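Local coordinates for protein pectate lyase/Amb allergen (Acidovorax citrulli, PDB 4HWV) that probably cleaves pectate, the de-esterified polygalacturonan of plant cell walls, as a secreted calcium-binding lyase of polysaccharide lyase family 1, at residues W238-T243 with L292-F297; N199-D204 with A478-L483; V324-N329 with V346-N351. One frame throughout, in Å; residues are numbered along the deposited sequence.

How the interactions relate
Interactions 1 and 3 are buried pairings of parallel strands between successive turns of the right-handed beta-helix, whereas interaction 2, partly buried, lays the loop that follows helix 470-477 on one of its corners. Strands 290-293 and 324-327 are neighbours, and the Asn295 and Asn329 side chains belong to one asparagine ladder, which Asn242 continues. On the faces of Ile239 and Leu292, and of Phe326 and Leu348, both buried contacts are apolar; their other faces differ, with a Trp-Ser-Asp network in interaction 1 and a His-Tyr CH-pi contact in interaction 3. Interaction 2 relies instead on one side-chain carbonyl and a water. Its loop also reaches interaction 1, where Gly479 N lies 2.9 Å from Asn294 O.

Interaction 1 of 3, residues W238-T243 with L292-F297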
ATOM      1  N   TRP A 238       8.896 -12.101 -23.928  1.00  3.31           N
ATOM      2  CA  TRP A 238       7.491 -11.755 -24.047  1.00  2.47           C
ATOM      3  C   TRP A 238       6.896 -11.651 -22.641  1.00  3.05           C
ATOM      4  O   TRP A 238       6.843 -12.646 -21.892  1.00  3.97           O
ATOM      5  CB  TRP A 238       6.749 -12.816 -24.868  1.00  3.21           C
ATOM      6  CG  TRP A 238       5.303 -12.470 -25.141  1.00  3.17           C
ATOM      7  CD1 TRP A 238       4.781 -11.232 -25.424  1.00  3.98           C
ATOM      8  CD2 TRP A 238       4.193 -13.384 -25.140  1.00  2.62           C
ATOM      9  NE1 TRP A 238       3.424 -11.329 -25.620  1.00  3.34           N
ATOM     10  CE2 TRP A 238       3.035 -12.638 -25.455  1.00  2.60           C
ATOM     11  CE3 TRP A 238       4.067 -14.774 -24.913  1.00  3.84           C
ATOM     12  CZ2 TRP A 238       1.761 -13.221 -25.516  1.00  3.43           C
ATOM     13  CZ3 TRP A 238       2.798 -15.346 -24.994  1.00  4.14           C
ATOM     14  CH2 TRP A 238       1.668 -14.571 -25.270  1.00  4.23           C
ATOM     15  N   ILE A 239       6.492 -10.431 -22.291  1.00  3.06           N
ATOM     16  CA  ILE A 239       5.943 -10.131 -20.979  1.00  2.84           C
ATOM     17  C   ILE A 239       4.496  -9.751 -21.226  1.00  2.81           C
ATOM     18  O   ILE A 239       4.205  -8.669 -21.751  1.00  3.15           O
ATOM     19  CB  ILE A 239       6.731  -8.968 -20.330  1.00  3.30           C
ATOM     20  CG1 ILE A 239       8.176  -9.421 -20.077  1.00  4.15           C
ATOM     21  CG2 ILE A 239       6.035  -8.462 -19.070  1.00  4.41           C
ATOM     22  CD1 ILE A 239       9.141  -8.265 -19.820  1.00  5.13           C
ATOM     23  N   ASP A 240       3.592 -10.661 -20.863  1.00  2.91           N
ATOM     24  CA  ASP A 240       2.203 -10.558 -21.294  1.00  3.00           C
ATOM     25  C   ASP A 240       1.206 -10.818 -20.162  1.00  3.01           C
ATOM     26  O   ASP A 240       1.343 -11.790 -19.409  1.00  3.78           O
ATOM     27  CB  ASP A 240       1.956 -11.588 -22.408  1.00  3.73           C
ATOM     28  CG  ASP A 240       0.503 -11.624 -22.854  1.00  3.68           C
ATOM     29  OD1 ASP A 240       0.059 -10.712 -23.592  1.00  4.40           O
ATOM     30  OD2 ASP A 240      -0.199 -12.582 -22.449  1.00  4.40           O
ATOM     31  N   HIS A 241       0.183  -9.969 -20.050  1.00  2.90           N
ATOM     32  CA  HIS A 241      -0.896 -10.218 -19.094  1.00  2.73           C
ATOM     33  C   HIS A 241      -0.390 -10.317 -17.657  1.00  2.68           C
ATOM     34  O   HIS A 241      -0.819 -11.185 -16.883  1.00  2.99           O
ATOM     35  CB  HIS A 241      -1.705 -11.473 -19.470  1.00  3.53           C
ATOM     36  CG  HIS A 241      -2.783 -11.233 -20.481  1.00  3.40           C
ATOM     37  ND1 HIS A 241      -2.657 -11.604 -21.800  1.00  4.08           N
ATOM     38  CD2 HIS A 241      -4.034 -10.728 -20.346  1.00  5.13           C
ATOM     39  CE1 HIS A 241      -3.785 -11.326 -22.441  1.00  5.08           C
ATOM     40  NE2 HIS A 241      -4.634 -10.784 -21.584  1.00  5.45           N
ATOM     41  N   ASN A 242       0.495  -9.390 -17.279  1.00  2.87           N
ATOM     42  CA  ASN A 242       0.945  -9.276 -15.892  1.00  3.57           C
ATOM     43  C   ASN A 242       0.486  -7.939 -15.346  1.00  3.12           C
ATOM     44  O   ASN A 242       0.072  -7.043 -16.098  1.00  3.54           O
ATOM     45  CB  ASN A 242       2.475  -9.346 -15.780  1.00  3.44           C
ATOM     46  CG  ASN A 242       3.036 -10.593 -16.414  1.00  2.97           C
ATOM     47  OD1 ASN A 242       2.928 -11.688 -15.849  1.00  3.89           O
ATOM     48  ND2 ASN A 242       3.639 -10.440 -17.598  1.00  3.54           N
ATOM     49  N   THR A 243       0.553  -7.815 -14.025  1.00  3.35           N
ATOM     50  CA  THR A 243       0.310  -6.539 -13.368  1.00  3.71           C
ATOM     51  C   THR A 243       1.582  -6.164 -12.621  1.00  3.55           C
ATOM     52  O   THR A 243       2.247  -7.039 -12.065  1.00  4.26           O
ATOM     53  CB  THR A 243      -0.897  -6.661 -12.428  1.00  3.80           C
ATOM     54  OG1 THR A 243      -2.044  -6.961 -13.230  1.00  4.33           O
ATOM     55  CG2 THR A 243      -1.148  -5.367 -11.626  1.00  4.96           C
ATOM     56  N   LEU A 292       6.113  -6.157 -24.531  1.00  3.20           N
ATOM     57  CA  LEU A 292       5.276  -6.063 -23.341  1.00  3.10           C
ATOM     58  C   LEU A 292       3.847  -5.821 -23.818  1.00  3.05           C
ATOM     59  O   LEU A 292       3.552  -4.760 -24.375  1.00  3.88           O
ATOM     60  CB  LEU A 292       5.744  -4.912 -22.438  1.00  3.77           C
ATOM     61  CG  LEU A 292       7.192  -5.020 -21.976  1.00  4.04           C
ATOM     62  CD1 LEU A 292       8.128  -4.240 -22.898  1.00  4.91           C
ATOM     63  CD2 LEU A 292       7.329  -4.525 -20.551  1.00  5.63           C
ATOM     64  N   SER A 293       2.975  -6.813 -23.630  1.00  3.03           N
ATOM     65  CA  SER A 293       1.623  -6.768 -24.172  1.00  3.50           C
ATOM     66  C   SER A 293       0.594  -7.029 -23.078  1.00  3.03           C
ATOM     67  O   SER A 293       0.793  -7.885 -22.205  1.00  3.47           O
ATOM     68  CB  SER A 293       1.474  -7.802 -25.292  1.00  4.40           C
ATOM     69  OG  SER A 293       1.863  -9.095 -24.847  1.00  4.80           O
ATOM     70  N   ASN A 294      -0.507  -6.284 -23.125  1.00  3.48           N
ATOM     71  CA  ASN A 294      -1.684  -6.605 -22.315  1.00  3.20           C
ATOM     72  C   ASN A 294      -1.407  -6.615 -20.813  1.00  3.43           C
ATOM     73  O   ASN A 294      -2.035  -7.380 -20.078  1.00  3.84           O
ATOM     74  CB  ASN A 294      -2.269  -7.967 -22.741  1.00  4.08           C
ATOM     75  CG  ASN A 294      -2.455  -8.062 -24.243  1.00  4.26           C
ATOM     76  OD1 ASN A 294      -3.080  -7.185 -24.848  1.00  5.58           O
ATOM     77  ND2 ASN A 294      -1.897  -9.116 -24.856  1.00  4.80           N
ATOM     78  N   ASN A 295      -0.475  -5.774 -20.367  1.00  3.42           N
ATOM     79  CA  ASN A 295      -0.151  -5.671 -18.935  1.00  3.39           C
ATOM     80  C   ASN A 295      -0.846  -4.474 -18.304  1.00  3.28           C
ATOM     81  O   ASN A 295      -1.246  -3.543 -19.001  1.00  4.13           O
ATOM     82  CB  ASN A 295       1.361  -5.495 -18.709  1.00  3.47           C
ATOM     83  CG  ASN A 295       2.185  -6.603 -19.316  1.00  3.61           C
ATOM     84  OD1 ASN A 295       2.256  -7.708 -18.773  1.00  3.90           O
ATOM     85  ND2 ASN A 295       2.841  -6.310 -20.426  1.00  3.36           N
ATOM     86  N   HIS A 296      -0.989  -4.514 -16.981  1.00  3.73           N
ATOM     87  CA  HIS A 296      -1.457  -3.378 -16.202  1.00  4.13           C
ATOM     88  C   HIS A 296      -0.289  -2.885 -15.348  1.00  3.93           C
ATOM     89  O   HIS A 296       0.137  -3.576 -14.432  1.00  4.77           O
ATOM     90  CB  HIS A 296      -2.614  -3.817 -15.305  1.00  4.50           C
ATOM     91  CG  HIS A 296      -3.207  -2.710 -14.490  1.00  4.61           C
ATOM     92  ND1 HIS A 296      -4.032  -2.961 -13.416  1.00  5.15           N
ATOM     93  CD2 HIS A 296      -3.121  -1.360 -14.596  1.00  5.12           C
ATOM     94  CE1 HIS A 296      -4.444  -1.815 -12.905  1.00  5.08           C
ATOM     95  NE2 HIS A 296      -3.905  -0.827 -13.601  1.00  5.81           N
ATOM     96  N   PHE A 297       0.234  -1.707 -15.673  1.00  3.63           N
ATOM     97  CA  PHE A 297       1.309  -1.090 -14.904  1.00  3.60           C
ATOM     98  C   PHE A 297       0.707   0.064 -14.138  1.00  4.04           C
ATOM     99  O   PHE A 297       0.078   0.923 -14.744  1.00  5.82           O
ATOM    100  CB  PHE A 297       2.384  -0.498 -15.826  1.00  4.37           C
ATOM    101  CG  PHE A 297       3.026  -1.489 -16.766  1.00  4.29           C
ATOM    102  CD1 PHE A 297       4.112  -2.259 -16.363  1.00  4.78           C
ATOM    103  CD2 PHE A 297       2.566  -1.636 -18.070  1.00  4.83           C
ATOM    104  CE1 PHE A 297       4.722  -3.155 -17.237  1.00  5.36           C
ATOM    105  CE2 PHE A 297       3.177  -2.535 -18.955  1.00  4.99           C
ATOM    106  CZ  PHE A 297       4.257  -3.290 -18.536  1.00  4.65           C
TER
HETATM  107  O   HOH W   1      -4.351  -5.624 -12.666  1.00  7.38           O
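Asn295 reaches across to 238-243 with every part of its side chain. Its CB rests 3.3 Å from Asn242 O, and at the tip the amide divides its work. ND2 donates to Ile239 O at 3.0 Å, approaching from above the carbonyl plane, while Ser293 N binds the same oxygen. OD1 accepts Asn242 N at 2.9 Å and, over a longer path, Asn242 ND2; the two asparagines lie side by side with their amide planes 11° apart. Asn242 ND2 also reaches Ile197 O and its OD1 takes Ile200 N, so the row continues into the preceding turn.

On the sheet face of Asp240 and Ser293, Ser293 OG donates to the anti lone pair of Asp240 OD1 (2.7 Å) and accepts Trp238 NE1 (2.8 Å). Asn294 ND2 meets Asp240 OD1 nearly along its C-O axis, its amide almost perpendicular to the carboxylate. OD2 of Asp240 accepts His241 ND1 and pairs with Arg198, which would be expected to favour a charged aspartate. Asn294 CB sits over the centre of the His241 ring, 3.7 Å from its centroid, a CH-pi contact. Amides lined up side by side on successive turns form the asparagine ladder characteristic of the pectate lyase parallel beta-helix.

Interaction 2 of 3, residues N199-D204 with A478-L483; sequences NITFED and AGAGKL
Asn199 and Ala480 bring the two backbones together, their CA atoms 4.4 Å apart, where a corner of the right-handed parallel beta-helix meets the loop following helix 470-477. Asn199 has positive phi (65°) and turns the chain toward strand 201-203; the loop is irregular, forms no beta bridge with it, and passes through two glycines. Gly479 has backbone angles that would press a side chain against the preceding carbonyl, and Gly481 also has positive phi.

The Asn199 side chain carries the polar part of the contact. CG is anti to the backbone N (chi1 -159°), which carries the amide to the loop side; its OD1 accepts Gly481 N at 2.9 Å, in a fairly straight bond whose donor is tilted 18° from the carbonyl plane. The other end of the amide, ND2, donates to Gly171 O and Gly173 O, which fixes the rotation of the group and leaves its oxygen turned to the loop. Ala480 CB points toward 199-204, 3.7 Å from Ile200 O, while its own backbone N bonds to Thr243 OG1 in the next turn. Leu483 directs its side chain the same general way and packs on His241 and Arg198. One water ties the curve together: it donates to Asn199 OD1 and to Gly479 O, and accepts Lys482 N. The methyl CB of Ala480 also meets Thr201 OG1 at 3.4 Å.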
ATOM      1  N   ASN A 199       0.713 -13.651 -16.484  1.00  3.51           N
ATOM      2  CA  ASN A 199      -0.297 -13.892 -15.469  1.00  3.11           C
ATOM      3  C   ASN A 199       0.195 -13.784 -14.033  1.00  2.73           C
ATOM      4  O   ASN A 199      -0.357 -14.435 -13.151  1.00  3.51           O
ATOM      5  CB  ASN A 199      -1.001 -15.236 -15.685  1.00  3.16           C
ATOM      6  CG  ASN A 199      -2.348 -15.288 -14.986  1.00  3.30           C
ATOM      7  OD1 ASN A 199      -3.070 -14.290 -14.973  1.00  3.88           O
ATOM      8  ND2 ASN A 199      -2.699 -16.448 -14.414  1.00  4.18           N
ATOM      9  N   ILE A 200       1.174 -12.907 -13.790  1.00  3.05           N
ATOM     10  CA  ILE A 200       1.724 -12.706 -12.448  1.00  3.21           C
ATOM     11  C   ILE A 200       1.507 -11.249 -12.055  1.00  3.38           C
ATOM     12  O   ILE A 200       1.605 -10.332 -12.889  1.00  3.38           O
ATOM     13  CB  ILE A 200       3.234 -13.041 -12.431  1.00  3.34           C
ATOM     14  CG1 ILE A 200       3.422 -14.526 -12.730  1.00  4.10           C
ATOM     15  CG2 ILE A 200       3.897 -12.668 -11.091  1.00  3.97           C
ATOM     16  CD1 ILE A 200       4.802 -14.879 -13.242  1.00  4.45           C
ATOM     17  N   THR A 201       1.184 -11.035 -10.783  1.00  3.37           N
ATOM     18  CA  THR A 201       1.178  -9.685 -10.216  1.00  3.55           C
ATOM     19  C   THR A 201       2.504  -9.447  -9.494  1.00  3.74           C
ATOM     20  O   THR A 201       2.808 -10.128  -8.514  1.00  4.53           O
ATOM     21  CB  THR A 201      -0.016  -9.508  -9.269  1.00  4.20           C
ATOM     22  OG1 THR A 201      -1.202  -9.564 -10.054  1.00  4.96           O
ATOM     23  CG2 THR A 201       0.015  -8.156  -8.561  1.00  4.63           C
ATOM     24  N   PHE A 202       3.286  -8.492 -10.008  1.00  3.70           N
ATOM     25  CA  PHE A 202       4.591  -8.140  -9.478  1.00  3.68           C
ATOM     26  C   PHE A 202       4.418  -6.880  -8.633  1.00  3.62           C
ATOM     27  O   PHE A 202       3.824  -5.909  -9.108  1.00  4.74           O
ATOM     28  CB  PHE A 202       5.545  -7.821 -10.631  1.00  3.75           C
ATOM     29  CG  PHE A 202       5.983  -9.007 -11.436  1.00  3.40           C
ATOM     30  CD1 PHE A 202       7.127  -9.706 -11.054  1.00  3.75           C
ATOM     31  CD2 PHE A 202       5.282  -9.420 -12.568  1.00  3.87           C
ATOM     32  CE1 PHE A 202       7.564 -10.792 -11.780  1.00  4.37           C
ATOM     33  CE2 PHE A 202       5.731 -10.519 -13.310  1.00  3.63           C
ATOM     34  CZ  PHE A 202       6.864 -11.197 -12.923  1.00  4.16           C
ATOM     35  N   GLU A 203       4.936  -6.873  -7.406  1.00  3.46           N
ATOM     36  CA  GLU A 203       4.821  -5.672  -6.561  1.00  3.80           C
ATOM     37  C   GLU A 203       6.112  -5.306  -5.870  1.00  3.63           C
ATOM     38  O   GLU A 203       6.768  -6.161  -5.269  1.00  4.14           O
ATOM     39  CB  GLU A 203       3.802  -5.868  -5.426  1.00  4.62           C
ATOM     40  CG  GLU A 203       2.371  -6.129  -5.907  1.00  5.82           C
ATOM     41  CD  GLU A 203       1.386  -6.389  -4.792  1.00  7.21           C
ATOM     42  OE1 GLU A 203       1.687  -6.095  -3.620  1.00  7.66           O
ATOM     43  OE2 GLU A 203       0.281  -6.880  -5.110  1.00 10.30           O
ATOM     44  N   ASP A 204       6.448  -4.017  -5.941  1.00  3.68           N
ATOM     45  CA  ASP A 204       7.251  -3.344  -4.917  1.00  3.26           C
ATOM     46  C   ASP A 204       8.668  -3.896  -4.802  1.00  2.26           C
ATOM     47  O   ASP A 204       9.036  -4.512  -3.791  1.00  3.31           O
ATOM     48  CB  ASP A 204       6.511  -3.400  -3.571  1.00  3.87           C
ATOM     49  CG  ASP A 204       7.142  -2.523  -2.506  1.00  4.35           C
ATOM     50  OD1 ASP A 204       7.928  -1.614  -2.836  1.00  4.64           O
ATOM     51  OD2 ASP A 204       6.847  -2.758  -1.327  1.00  4.54           O
ATOM     52  N   ALA A 478      -6.914  -6.044 -19.440  1.00  6.05           N
ATOM     53  CA  ALA A 478      -5.463  -6.094 -19.258  1.00  6.12           C
ATOM     54  C   ALA A 478      -5.044  -6.657 -17.910  1.00  5.31           C
ATOM     55  O   ALA A 478      -5.795  -6.601 -16.934  1.00  6.05           O
ATOM     56  CB  ALA A 478      -4.868  -4.703 -19.443  1.00  7.60           C
ATOM     57  N   GLY A 479      -3.819  -7.173 -17.854  1.00  4.54           N
ATOM     58  CA  GLY A 479      -3.197  -7.526 -16.588  1.00  4.11           C
ATOM     59  C   GLY A 479      -3.296  -8.982 -16.178  1.00  3.64           C
ATOM     60  O   GLY A 479      -3.758  -9.869 -16.919  1.00  4.53           O
ATOM     61  N   ALA A 480      -2.828  -9.237 -14.964  1.00  3.63           N
ATOM     62  CA  ALA A 480      -2.943 -10.557 -14.367  1.00  3.77           C
ATOM     63  C   ALA A 480      -4.390 -10.873 -13.995  1.00  4.83           C
ATOM     64  O   ALA A 480      -5.223  -9.971 -13.837  1.00  5.38           O
ATOM     65  CB  ALA A 480      -2.040 -10.641 -13.124  1.00  5.53           C
ATOM     66  N   GLY A 481      -4.685 -12.159 -13.840  1.00  5.33           N
ATOM     67  CA  GLY A 481      -6.006 -12.562 -13.386  1.00  6.37           C
ATOM     68  C   GLY A 481      -7.061 -12.564 -14.484  1.00  6.11           C
ATOM     69  O   GLY A 481      -8.247 -12.600 -14.175  1.00  7.38           O
ATOM     70  N   LYS A 482      -6.633 -12.548 -15.751  1.00  6.06           N
ATOM     71  CA  LYS A 482      -7.551 -12.497 -16.881  1.00  6.86           C
ATOM     72  C   LYS A 482      -7.484 -13.767 -17.738  1.00  7.19           C
ATOM     73  O   LYS A 482      -8.503 -14.285 -18.186  1.00  9.31           O
ATOM     74  CB  LYS A 482      -7.229 -11.274 -17.745  1.00  7.39           C
ATOM     75  CG  LYS A 482      -7.324  -9.946 -17.033  1.00  8.47           C
ATOM     76  CD  LYS A 482      -8.771  -9.610 -16.664  1.00  9.05           C
ATOM     77  CE  LYS A 482      -8.857  -8.255 -15.990  1.00 10.18           C
ATOM     78  NZ  LYS A 482     -10.234  -7.941 -15.569  1.00 11.45           N
ATOM     79  N   LEU A 483      -6.281 -14.283 -17.958  1.00  6.61           N
ATOM     80  CA  LEU A 483      -6.078 -15.470 -18.790  1.00  6.57           C
ATOM     81  C   LEU A 483      -6.650 -16.748 -18.205  1.00  7.37           C
ATOM     82  O   LEU A 483      -7.000 -17.678 -18.954  1.00  8.91           O
ATOM     83  CB  LEU A 483      -4.586 -15.687 -19.041  1.00  6.03           C
ATOM     84  CG  LEU A 483      -3.923 -14.693 -20.001  1.00  6.46           C
ATOM     85  CD1 LEU A 483      -2.425 -14.924 -20.009  1.00  6.76           C
ATOM     86  CD2 LEU A 483      -4.479 -14.871 -21.420  1.00  7.52           C
TER
HETATM   87  O   HOH W   2      -4.003 -12.663 -17.020  1.00  5.03           O

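Interaction 3 of 3, residues V324-N329 with V346-N351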
ATOM      1  N   VAL A 324      11.971  -2.914 -28.762  1.00  3.61           N
ATOM      2  CA  VAL A 324      10.919  -3.187 -27.785  1.00  3.70           C
ATOM      3  C   VAL A 324       9.570  -2.759 -28.361  1.00  3.27           C
ATOM      4  O   VAL A 324       9.449  -1.682 -28.974  1.00  4.74           O
ATOM      5  CB  VAL A 324      11.150  -2.411 -26.459  1.00  4.21           C
ATOM      6  CG1 VAL A 324      10.117  -2.814 -25.419  1.00  5.16           C
ATOM      7  CG2 VAL A 324      12.548  -2.661 -25.935  1.00  5.22           C
ATOM      8  N   THR A 325       8.560  -3.613 -28.188  1.00  3.91           N
ATOM      9  CA  THR A 325       7.185  -3.283 -28.545  1.00  3.80           C
ATOM     10  C   THR A 325       6.325  -3.244 -27.287  1.00  3.60           C
ATOM     11  O   THR A 325       6.363  -4.180 -26.484  1.00  4.92           O
ATOM     12  CB  THR A 325       6.599  -4.357 -29.464  1.00  4.25           C
ATOM     13  OG1 THR A 325       7.429  -4.511 -30.633  1.00  4.23           O
ATOM     14  CG2 THR A 325       5.172  -4.001 -29.857  1.00  4.85           C
ATOM     15  N   PHE A 326       5.555  -2.174 -27.125  1.00  3.50           N
ATOM     16  CA  PHE A 326       4.545  -2.075 -26.053  1.00  3.39           C
ATOM     17  C   PHE A 326       3.172  -1.980 -26.711  1.00  3.55           C
ATOM     18  O   PHE A 326       2.915  -1.033 -27.455  1.00  4.76           O
ATOM     19  CB  PHE A 326       4.677  -0.766 -25.248  1.00  4.50           C
ATOM     20  CG  PHE A 326       5.893  -0.658 -24.365  1.00  4.55           C
ATOM     21  CD1 PHE A 326       7.115  -0.216 -24.882  1.00  4.95           C
ATOM     22  CD2 PHE A 326       5.782  -0.895 -22.998  1.00  4.36           C
ATOM     23  CE1 PHE A 326       8.222  -0.032 -24.053  1.00  5.71           C
ATOM     24  CE2 PHE A 326       6.889  -0.717 -22.158  1.00  4.91           C
ATOM     25  CZ  PHE A 326       8.113  -0.279 -22.693  1.00  5.22           C
ATOM     26  N   HIS A 327       2.264  -2.905 -26.406  1.00  3.25           N
ATOM     27  CA  HIS A 327       0.905  -2.749 -26.901  1.00  3.69           C
ATOM     28  C   HIS A 327      -0.136  -3.330 -25.962  1.00  3.57           C
ATOM     29  O   HIS A 327       0.109  -4.329 -25.279  1.00  3.96           O
ATOM     30  CB  HIS A 327       0.727  -3.288 -28.344  1.00  4.37           C
ATOM     31  CG  HIS A 327       0.737  -4.778 -28.474  1.00  4.69           C
ATOM     32  ND1 HIS A 327      -0.398  -5.546 -28.322  1.00  5.07           N
ATOM     33  CD2 HIS A 327       1.731  -5.635 -28.801  1.00  5.01           C
ATOM     34  CE1 HIS A 327      -0.103  -6.817 -28.554  1.00  5.50           C
ATOM     35  NE2 HIS A 327       1.186  -6.899 -28.841  1.00  5.65           N
ATOM     36  N   GLY A 328      -1.300  -2.687 -25.942  1.00  3.63           N
ATOM     37  CA  GLY A 328      -2.423  -3.171 -25.163  1.00  3.81           C
ATOM     38  C   GLY A 328      -2.261  -2.985 -23.672  1.00  3.65           C
ATOM     39  O   GLY A 328      -2.990  -3.582 -22.884  1.00  4.13           O
ATOM     40  N   ASN A 329      -1.302  -2.156 -23.258  1.00  3.35           N
ATOM     41  CA  ASN A 329      -1.062  -1.980 -21.832  1.00  3.95           C
ATOM     42  C   ASN A 329      -1.881  -0.844 -21.251  1.00  4.12           C
ATOM     43  O   ASN A 329      -2.233   0.115 -21.957  1.00  4.92           O
ATOM     44  CB  ASN A 329       0.425  -1.706 -21.562  1.00  4.83           C
ATOM     45  CG  ASN A 329       1.330  -2.805 -22.104  1.00  3.78           C
ATOM     46  OD1 ASN A 329       1.351  -3.919 -21.584  1.00  4.27           O
ATOM     47  ND2 ASN A 329       2.084  -2.492 -23.155  1.00  3.89           N
ATOM     48  N   VAL A 346      11.576   1.443 -30.916  1.00  4.83           N
ATOM     49  CA  VAL A 346      10.526   1.129 -29.947  1.00  4.76           C
ATOM     50  C   VAL A 346       9.155   1.533 -30.491  1.00  4.60           C
ATOM     51  O   VAL A 346       8.944   2.675 -30.917  1.00  5.94           O
ATOM     52  CB  VAL A 346      10.802   1.818 -28.608  1.00  4.90           C
ATOM     53  CG1 VAL A 346       9.661   1.610 -27.616  1.00  5.63           C
ATOM     54  CG2 VAL A 346      12.110   1.294 -28.029  1.00  6.21           C
ATOM     55  N   HIS A 347       8.244   0.561 -30.508  1.00  4.28           N
ATOM     56  CA  HIS A 347       6.904   0.726 -31.043  1.00  3.83           C
ATOM     57  C   HIS A 347       5.920   0.704 -29.881  1.00  4.35           C
ATOM     58  O   HIS A 347       5.906  -0.259 -29.117  1.00  5.21           O
ATOM     59  CB  HIS A 347       6.649  -0.439 -32.013  1.00  4.36           C
ATOM     60  CG  HIS A 347       5.341  -0.396 -32.740  1.00  4.07           C
ATOM     61  ND1 HIS A 347       4.804  -1.532 -33.310  1.00  4.78           N
ATOM     62  CD2 HIS A 347       4.491   0.619 -33.044  1.00  5.26           C
ATOM     63  CE1 HIS A 347       3.689  -1.224 -33.943  1.00  5.14           C
ATOM     64  NE2 HIS A 347       3.464   0.072 -33.787  1.00  5.43           N
ATOM     65  N   LEU A 348       5.113   1.754 -29.743  1.00  4.09           N
ATOM     66  CA  LEU A 348       4.067   1.780 -28.706  1.00  4.50           C
ATOM     67  C   LEU A 348       2.746   1.945 -29.427  1.00  4.33           C
ATOM     68  O   LEU A 348       2.518   2.965 -30.072  1.00  4.90           O
ATOM     69  CB  LEU A 348       4.247   2.952 -27.726  1.00  6.21           C
ATOM     70  CG  LEU A 348       5.595   2.968 -26.994  1.00  6.82           C
ATOM     71  CD1 LEU A 348       6.557   3.950 -27.657  1.00  7.34           C
ATOM     72  CD2 LEU A 348       5.419   3.256 -25.501  1.00  7.25           C
ATOM     73  N   TYR A 349       1.893   0.931 -29.361  1.00  4.41           N
ATOM     74  CA  TYR A 349       0.592   1.044 -29.994  1.00  5.02           C
ATOM     75  C   TYR A 349      -0.547   0.547 -29.122  1.00  4.72           C
ATOM     76  O   TYR A 349      -0.386  -0.396 -28.361  1.00  5.08           O
ATOM     77  CB  TYR A 349       0.560   0.372 -31.382  1.00  5.91           C
ATOM     78  CG  TYR A 349       0.645  -1.144 -31.462  1.00  6.73           C
ATOM     79  CD1 TYR A 349       1.875  -1.804 -31.476  1.00  6.90           C
ATOM     80  CD2 TYR A 349      -0.508  -1.924 -31.601  1.00  7.50           C
ATOM     81  CE1 TYR A 349       1.941  -3.186 -31.614  1.00  8.55           C
ATOM     82  CE2 TYR A 349      -0.439  -3.304 -31.720  1.00  8.59           C
ATOM     83  CZ  TYR A 349       0.780  -3.922 -31.729  1.00  8.97           C
ATOM     84  OH  TYR A 349       0.846  -5.304 -31.848  1.00 11.30           O
ATOM     85  N   ASN A 350      -1.690   1.221 -29.211  1.00  4.74           N
ATOM     86  CA  ASN A 350      -2.889   0.761 -28.511  1.00  4.90           C
ATOM     87  C   ASN A 350      -2.645   0.567 -27.014  1.00  4.56           C
ATOM     88  O   ASN A 350      -3.047  -0.448 -26.436  1.00  4.76           O
ATOM     89  CB  ASN A 350      -3.442  -0.544 -29.109  1.00  5.64           C
ATOM     90  CG  ASN A 350      -4.050  -0.376 -30.499  1.00  6.22           C
ATOM     91  OD1 ASN A 350      -4.077  -1.335 -31.251  1.00  6.85           O
ATOM     92  ND2 ASN A 350      -4.602   0.811 -30.818  1.00  7.27           N
ATOM     93  N   ASN A 351      -1.979   1.535 -26.397  1.00  4.55           N
ATOM     94  CA  ASN A 351      -1.898   1.573 -24.940  1.00  4.25           C
ATOM     95  C   ASN A 351      -2.843   2.645 -24.405  1.00  4.21           C
ATOM     96  O   ASN A 351      -3.195   3.583 -25.125  1.00  5.41           O
ATOM     97  CB  ASN A 351      -0.469   1.874 -24.490  1.00  4.55           C
ATOM     98  CG  ASN A 351       0.514   0.875 -25.031  1.00  4.23           C
ATOM     99  OD1 ASN A 351       0.565  -0.275 -24.577  1.00  4.38           O
ATOM    100  ND2 ASN A 351       1.274   1.284 -26.043  1.00  4.25           N
TER
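His327 and Tyr349 share a first torsion, chi1 73° and 69°, which sets each CG between its own backbone N and carbonyl carbon, so the paired rings rise from the sheet side by side. His327 CB sits over the centre of the Tyr349 ring, 3.3 Å from the centroid, a close CH-pi contact. Farther out, the rings are 15° from parallel but slid apart with little overlap, and Tyr349 OH lies over the His327 face near its rim, 3.2 Å from CD2. His327 NE2 bonds to Thr24 OG1, in the N-terminal region. Thr325 CG2 touches Tyr349 CE1 at 3.8 Å.

The backbones are in register as parallel strands, nearly aligned in direction, neighbouring turns of the right-handed beta-helix of polysaccharide lyase family 1. Val324 O, Phe326 N and Phe326 O pair with His347 N, His347 O and Tyr349 N. On the face opposite His327, Phe326 CD1 lies 3.9 Å from Leu348 CD2, the two side chains alongside each other, while Val346 CG1 comes to the edge of the phenyl ring.

Beyond His327 and Tyr349, Asn351 extends the asparagine ladder. Its OD1 accepts both Asn329 N and Asn329 ND2, each at 3.0 Å, with the two amide planes nearly parallel. ND2 of Asn351 donates to Phe326 O from well above the carbonyl plane. Asn329 OD1 accepts Asn295 N and its ND2 donates to Leu292 O, while Asn382 OD1 receives Asn351 N on the following turn.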